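Local coordinates for protein pseudopilin EpsI (PDB 2RET) that probably serves, as a pseudopilin of the periplasm-spanning pseudopilus, in type II secretion of proteases and toxins from the periplasm, at residues 14-17 / 18-21; 23-26 / 27-31. The protein carries 2 engineered substitutions. One frame throughout, in Å; residues are numbered along the deposited sequence.

Interaction 1 (14-17 / 18-21); sequences KMFA and AMVA
F16 and M19, one turn apart, stand side by side on the long N-terminal helix 8-30, the helix that packs against an antiparallel sheet in this pilin-like domain. The packed side of this part of the helix is dense. The F16 ring sits among L44, A45 and W49 and meets Y158 of EpsJ edge to face, while A17, V20 and A21 press on V70 of strand 63-71. Here V20 turns CG2 back along the helix, 3.6 Å from F16 O, the same carbonyl oxygen that accepts its N-H in a nearly straight bond (166°). The other side is more open to solvent: K14 is exposed, its CB directed away from 18-21 and its CG no nearer than 6.1 Å to A18 CB, and A18 is partly exposed. The two are joined through the helix turn, A18 N donating to K14 O at 3.1 Å. The Met-aromatic contact lies on the packed side. With CG of M19 beside its own backbone N (chi1 -74°), the selenium of this selenomethionine reaches the rim of the phenyl ring, in its plane: M19 SE lies 4.0 Å from F16 CD1.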
loop_
_atom_site.group_PDB
_atom_site.type_symbol
_atom_site.label_atom_id
_atom_site.label_comp_id
_atom_site.label_asym_id
_atom_site.label_seq_id
_atom_site.Cartn_x
_atom_site.Cartn_y
_atom_site.Cartn_z
ATOM N N LYS A 14 7.254 -35.638 5.156
ATOM C CA LYS A 14 7.067 -34.472 4.289
ATOM C C LYS A 14 6.455 -33.231 5.024
ATOM O O LYS A 14 6.901 -32.102 4.878
ATOM C CB LYS A 14 6.178 -34.886 3.119
ATOM C CG LYS A 14 6.402 -34.122 1.870
ATOM C CD LYS A 14 5.723 -34.804 0.667
ATOM C CE LYS A 14 4.241 -34.410 0.562
ATOM N NZ LYS A 14 4.040 -33.119 -0.218
HETATM N N MSE A 15 5.447 -33.486 5.833
HETATM C CA MSE A 15 4.758 -32.467 6.562
HETATM C C MSE A 15 5.627 -31.894 7.689
HETATM O O MSE A 15 5.697 -30.690 7.870
HETATM C CB MSE A 15 3.484 -33.079 7.146
HETATM C CG MSE A 15 2.654 -32.121 7.957
HETATM SE SE MSE A 15 0.967 -32.922 8.510
HETATM C CE MSE A 15 0.769 -34.412 7.215
ATOM N N PHE A 16 6.277 -32.763 8.424
ATOM C CA PHE A 16 7.125 -32.335 9.504
ATOM C C PHE A 16 8.412 -31.654 9.044
ATOM O O PHE A 16 8.776 -30.646 9.643
ATOM C CB PHE A 16 7.426 -33.487 10.446
ATOM C CG PHE A 16 6.195 -34.083 11.091
ATOM C CD1 PHE A 16 5.132 -33.283 11.503
ATOM C CD2 PHE A 16 6.111 -35.457 11.314
ATOM C CE1 PHE A 16 4.015 -33.839 12.082
ATOM C CE2 PHE A 16 4.997 -36.012 11.916
ATOM C CZ PHE A 16 3.953 -35.217 12.298
ATOM N N ALA A 17 9.097 -32.195 8.020
ATOM C CA ALA A 17 10.236 -31.482 7.426
ATOM C C ALA A 17 9.837 -30.101 6.837
ATOM O O ALA A 17 10.604 -29.174 6.973
ATOM C CB ALA A 17 11.041 -32.353 6.386
ATOM N N ALA A 18 8.658 -29.976 6.215
ATOM C CA ALA A 18 8.122 -28.683 5.787
ATOM C C ALA A 18 7.887 -27.702 6.959
ATOM O O ALA A 18 8.160 -26.509 6.845
ATOM C CB ALA A 18 6.814 -28.887 4.973
HETATM N N MSE A 19 7.369 -28.202 8.084
HETATM C CA MSE A 19 7.237 -27.405 9.277
HETATM C C MSE A 19 8.567 -26.785 9.723
HETATM O O MSE A 19 8.617 -25.614 10.000
HETATM C CB MSE A 19 6.637 -28.219 10.411
HETATM C CG MSE A 19 5.147 -28.479 10.262
HETATM SE SE MSE A 19 4.394 -29.372 11.825
HETATM C CE MSE A 19 4.254 -27.862 13.093
ATOM N N VAL A 20 9.613 -27.589 9.813
ATOM C CA VAL A 20 10.941 -27.126 10.125
ATOM C C VAL A 20 11.468 -26.081 9.100
ATOM O O VAL A 20 12.100 -25.094 9.484
ATOM C CB VAL A 20 11.915 -28.349 10.239
ATOM C CG1 VAL A 20 13.414 -27.901 10.336
ATOM C CG2 VAL A 20 11.505 -29.236 11.429
ATOM N N ALA A 21 11.221 -26.321 7.816
ATOM C CA ALA A 21 11.627 -25.405 6.755
ATOM C C ALA A 21 10.994 -24.015 6.968
ATOM O O ALA A 21 11.669 -23.015 6.888
ATOM C CB ALA A 21 11.260 -25.970 5.364
#

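Interaction 2 (23-26 / 27-31); sequences NQMA and MVMLN
Two bends, at chi2 (-59°) and chi3 (67°), follow a chi1 of -59° that sets CG of M27 beside the backbone N, and they curl the selenomethionine tail toward A26. CG thus lies 3.3 Å from N23 O, and the terminal methyl CE comes to 3.6 Å from A26 C, over the face of the A26-M27 peptide. Q24 slants across M27 from the side, its OE1 4.1 Å from M27 CG; the other end of the amide, NE2, is hydrogen-bonded to E42 OE1. These are the last turns of helix 8-30, the N-terminal helix that lies across the four-stranded sheet of the pseudopilin domain. V28 and M29 pack on the sheet, V28 on F66 and V53, M29 on F66 and V86. On the helix itself V28 places CG2 3.4 Å from Q24 O, whereas M29 lays its CG 3.4 Å from M25 O. N23, buried, faces EpsJ: its ND2 is shared by E42 and A162 O of EpsJ, and its OD1 takes hydrogen bonds from R163 and T164 of EpsJ, which together fix the flip of the amide. Beneath these side chains runs the regular helical bonding, including L30 N donating to A26 O at 3.0 Å.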
loop_
_atom_site.group_PDB
_atom_site.type_symbol
_atom_site.label_atom_id
_atom_site.label_comp_id
_atom_site.label_asym_id
_atom_site.label_seq_id
_atom_site.Cartn_x
_atom_site.Cartn_y
_atom_site.Cartn_z
ATOM N N ASN A 23 9.874 -22.830 9.853
ATOM C CA ASN A 23 10.425 -22.255 11.083
ATOM C C ASN A 23 11.771 -21.623 10.826
ATOM O O ASN A 23 12.066 -20.553 11.356
ATOM C CB ASN A 23 10.536 -23.309 12.208
ATOM C CG ASN A 23 9.149 -23.801 12.712
ATOM O OD1 ASN A 23 8.129 -23.145 12.497
ATOM N ND2 ASN A 23 9.127 -24.945 13.384
ATOM N N GLN A 24 12.588 -22.263 10.003
ATOM C CA GLN A 24 13.885 -21.696 9.688
ATOM C C GLN A 24 13.827 -20.534 8.673
ATOM O O GLN A 24 14.638 -19.632 8.799
ATOM C CB GLN A 24 14.887 -22.775 9.309
ATOM C CG GLN A 24 15.086 -23.815 10.422
ATOM C CD GLN A 24 15.499 -23.210 11.731
ATOM O OE1 GLN A 24 16.284 -22.273 11.762
ATOM N NE2 GLN A 24 14.969 -23.739 12.834
HETATM N N MSE A 25 12.872 -20.535 7.719
HETATM C CA MSE A 25 12.653 -19.373 6.841
HETATM C C MSE A 25 12.327 -18.137 7.673
HETATM O O MSE A 25 12.842 -17.068 7.417
HETATM C CB MSE A 25 11.510 -19.591 5.826
HETATM C CG MSE A 25 10.954 -18.257 5.233
HETATM SE SE MSE A 25 9.541 -18.415 3.890
HETATM C CE MSE A 25 8.315 -19.650 4.841
ATOM N N ALA A 26 11.444 -18.315 8.658
ATOM C CA ALA A 26 11.036 -17.253 9.564
ATOM C C ALA A 26 12.244 -16.651 10.308
ATOM O O ALA A 26 12.406 -15.443 10.360
ATOM C CB ALA A 26 9.980 -17.775 10.535
HETATM N N MSE A 27 13.122 -17.511 10.818
HETATM C CA MSE A 27 14.359 -17.039 11.489
HETATM C C MSE A 27 15.273 -16.231 10.577
HETATM O O MSE A 27 15.803 -15.225 10.997
HETATM C CB MSE A 27 15.112 -18.199 12.126
HETATM C CG MSE A 27 14.257 -18.946 13.159
HETATM SE SE MSE A 27 13.603 -17.825 14.644
HETATM C CE MSE A 27 12.341 -16.551 13.886
ATOM N N VAL A 28 15.443 -16.677 9.337
ATOM C CA VAL A 28 16.215 -15.920 8.351
ATOM C C VAL A 28 15.558 -14.565 8.115
ATOM O O VAL A 28 16.234 -13.549 8.140
ATOM C CB VAL A 28 16.361 -16.656 6.979
ATOM C CG1 VAL A 28 17.069 -15.719 5.948
ATOM C CG2 VAL A 28 17.104 -18.010 7.127
HETATM N N MSE A 29 14.241 -14.568 7.912
HETATM C CA MSE A 29 13.461 -13.328 7.676
HETATM C C MSE A 29 13.518 -12.260 8.802
HETATM O O MSE A 29 13.488 -11.083 8.502
HETATM C CB MSE A 29 11.997 -13.662 7.385
HETATM C CG MSE A 29 11.742 -14.219 6.013
HETATM SE SE MSE A 29 12.490 -13.119 4.578
HETATM C CE MSE A 29 11.845 -14.323 3.136
ATOM N N LEU A 30 13.627 -12.666 10.064
ATOM C CA LEU A 30 13.886 -11.726 11.175
ATOM C C LEU A 30 15.107 -10.819 10.944
ATOM O O LEU A 30 15.101 -9.658 11.368
ATOM C CB LEU A 30 14.083 -12.445 12.517
ATOM C CG LEU A 30 12.892 -12.742 13.427
ATOM C CD1 LEU A 30 13.382 -13.473 14.664
ATOM C CD2 LEU A 30 12.204 -11.491 13.833
ATOM N N ASN A 31 16.136 -11.344 10.277
ATOM C CA ASN A 31 17.379 -10.600 10.039
ATOM C C ASN A 31 18.007 -11.016 8.711
ATOM O O ASN A 31 18.978 -11.772 8.688
ATOM C CB ASN A 31 18.349 -10.816 11.210
ATOM C CG ASN A 31 19.232 -9.586 11.492
ATOM O OD1 ASN A 31 19.560 -8.799 10.594
ATOM N ND2 ASN A 31 19.603 -9.417 12.755
#

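How the interactions relate
Interactions 1 and 2 follow in series on helix 8-30, with centres about 15 Å apart and each about 9 Å from the centre of the chain. The continuous backbone of the helix joins them, V20 O of interaction 1 lying 2.9 Å from Q24 N of interaction 2, and they also share surroundings. E42 of strand 38-44 is packed by V20 and hydrogen-bonded by N23 and Q24; A162 of EpsJ packs on M19, and its carbonyl O accepts from N23 ND2. Both contacts also rest on strands 47-56 and 63-71, while strand 80-87 is touched by M25 and M29 of interaction 2. The same helix therefore serves the domain core and the EpsI-EpsJ interface along both contacts.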